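Side-chain contact in pectate lyase (Cellvibrio cellulosa, PDB 1GXM), which cleaves polygalacturonic acid by anti-beta-elimination, the chain here being the family 10 catalytic module of a longer modular enzyme: residues A[152-156]-A[157-161]. Residues are numbered along the deposited sequence; the frame is centred on the assembly and turned at random.
Sequences APFDT and DVFSD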
loop_
_atom_site.group_PDB
_atom_site.type_symbol
_atom_site.label_atom_id
_atom_site.label_comp_id
_atom_site.label_asym_id
_atom_site.label_seq_id
_atom_site.Cartn_x
_atom_site.Cartn_y
_atom_site.Cartn_z
ATOM N N ALA A 152 -8.969 10.344 -14.162
ATOM C CA ALA A 152 -7.729 11.041 -14.441
ATOM C C ALA A 152 -6.602 10.425 -13.622
ATOM O O ALA A 152 -6.755 10.204 -12.425
ATOM C CB ALA A 152 -7.874 12.520 -14.093
ATOM N N PRO A 153 -5.432 10.217 -14.210
ATOM C CA PRO A 153 -5.049 10.619 -15.578
ATOM C C PRO A 153 -5.362 9.624 -16.688
ATOM O O PRO A 153 -4.830 9.795 -17.794
ATOM C CB PRO A 153 -3.537 10.742 -15.443
ATOM C CG PRO A 153 -3.193 9.680 -14.449
ATOM C CD PRO A 153 -4.315 9.621 -13.469
ATOM N N PHE A 154 -6.200 8.633 -16.421
ATOM C CA PHE A 154 -6.471 7.541 -17.356
ATOM C C PHE A 154 -7.753 7.781 -18.142
ATOM O O PHE A 154 -8.329 6.851 -18.720
ATOM C CB PHE A 154 -6.559 6.217 -16.605
ATOM C CG PHE A 154 -5.354 5.945 -15.752
ATOM C CD1 PHE A 154 -4.138 5.618 -16.339
ATOM C CD2 PHE A 154 -5.422 6.038 -14.379
ATOM C CE1 PHE A 154 -3.008 5.374 -15.552
ATOM C CE2 PHE A 154 -4.290 5.790 -13.590
ATOM C CZ PHE A 154 -3.092 5.474 -14.175
ATOM N N ASP A 155 -8.172 9.039 -18.182
ATOM C CA ASP A 155 -9.363 9.430 -18.975
ATOM C C ASP A 155 -8.931 9.952 -20.349
ATOM O O ASP A 155 -9.410 10.980 -20.840
ATOM C CB ASP A 155 -10.238 10.446 -18.230
ATOM C CG ASP A 155 -9.515 11.730 -17.900
ATOM O OD1 ASP A 155 -8.263 11.783 -17.945
ATOM O OD2 ASP A 155 -10.130 12.761 -17.571
ATOM N N THR A 156 -8.015 9.212 -20.955
ATOM C CA THR A 156 -7.507 9.475 -22.289
ATOM C C THR A 156 -7.697 8.208 -23.089
ATOM O O THR A 156 -8.315 7.251 -22.642
ATOM C CB THR A 156 -6.016 9.851 -22.249
ATOM O OG1 THR A 156 -5.249 8.741 -21.763
ATOM C CG2 THR A 156 -5.739 10.952 -21.238
ATOM N N ASP A 157 -7.117 8.165 -24.272
ATOM C CA ASP A 157 -7.206 6.961 -25.083
ATOM C C ASP A 157 -6.126 5.927 -24.737
ATOM O O ASP A 157 -5.905 4.974 -25.495
ATOM C CB ASP A 157 -7.171 7.319 -26.574
ATOM C CG ASP A 157 -5.859 7.929 -27.010
ATOM O OD1 ASP A 157 -4.854 7.853 -26.274
ATOM O OD2 ASP A 157 -5.723 8.492 -28.116
ATOM N N VAL A 158 -5.472 6.101 -23.586
ATOM C CA VAL A 158 -4.467 5.153 -23.112
ATOM C C VAL A 158 -5.026 3.739 -23.057
ATOM O O VAL A 158 -4.351 2.799 -23.421
ATOM C CB VAL A 158 -3.822 5.597 -21.769
ATOM C CG1 VAL A 158 -4.824 5.700 -20.628
ATOM C CG2 VAL A 158 -2.707 4.642 -21.389
ATOM N N PHE A 159 -6.272 3.608 -22.618
ATOM C CA PHE A 159 -6.907 2.320 -22.485
ATOM C C PHE A 159 -8.207 2.264 -23.230
ATOM O O PHE A 159 -8.904 3.269 -23.356
ATOM C CB PHE A 159 -7.158 2.035 -21.006
ATOM C CG PHE A 159 -5.896 1.929 -20.196
ATOM C CD1 PHE A 159 -4.868 1.092 -20.600
ATOM C CD2 PHE A 159 -5.745 2.659 -19.045
ATOM C CE1 PHE A 159 -3.705 0.985 -19.852
ATOM C CE2 PHE A 159 -4.565 2.555 -18.283
ATOM C CZ PHE A 159 -3.557 1.731 -18.697
ATOM N N SER A 160 -8.537 1.061 -23.659
ATOM C CA SER A 160 -9.814 0.742 -24.274
ATOM C C SER A 160 -10.778 0.159 -23.257
ATOM O O SER A 160 -10.405 -0.141 -22.121
ATOM C CB SER A 160 -9.590 -0.303 -25.362
ATOM O OG SER A 160 -9.243 -1.548 -24.784
ATOM N N ASP A 161 -12.022 -0.035 -23.669
ATOM C CA ASP A 161 -13.004 -0.728 -22.844
ATOM C C ASP A 161 -12.540 -2.132 -22.452
ATOM O O ASP A 161 -12.750 -2.561 -21.316
ATOM C CB ASP A 161 -14.332 -0.863 -23.596
ATOM C CG ASP A 161 -15.091 0.429 -23.695
ATOM O OD1 ASP A 161 -14.764 1.412 -22.993
ATOM O OD2 ASP A 161 -16.065 0.554 -24.472
#
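Thr156 and Val158 meet through the one hydrogen bond between residues 152-156 and 157-161, local to the bend of a single loop. Val158 N donates to Thr156 OG1 over 3.2 Å with an N-H...O angle of 157°, moderately straight but long. Thr156 chi1 of 64° sets OG1 between its own backbone N and carbonyl carbon, turned to the amide two residues on. This is the hydroxyl-to-i+2 amide bond of an ST turn, and it ties the bend internally. The Thr156 carbonyl is no rival acceptor: its O is as near to Val158 N, but the angle is poor. A methyl also sits beside the hydroxyl oxygen, with Val158 CG1 3.3 Å from Thr156 OG1.

The apolar contacts begin with the same methyl: Val158 CG1 lies at the edge of the Phe154 ring, near its plane, with CD1 4.3 Å away. Each ring also has the residue just before it over one face: Val158 CG2 sits 3.9 Å above the centre of the Phe159 ring, and Pro153 CG 4.1 Å above that of Phe154. This proline follows a cis peptide bond.

The Phe154 and Phe159 side chains are aligned alongside each other and extend in a common direction. Phe154 CD1 reaches Phe159 CE2 at 3.7 Å, yet the centroids are 6.0 Å apart and the planes 32° apart, so the pair is oblique, touching through CD1 and CE2 without ring overlap.

The CB bond of Asp157 is directed away from residues 152-156, although CB still touches Thr156; OD1 is hydrogen-bonded to Tyr87 OH. The loop joins helix 136-148 to helix 161-181, whose start Ser160 N-caps. Phe154 packs on Ala84 of helix 77-90 and on Val143, Phe146 and Ala147 of helix 136-148; Phe159 meets Phe167 edge-to-face and rests on Val99 and Ala103 of helix 93-109.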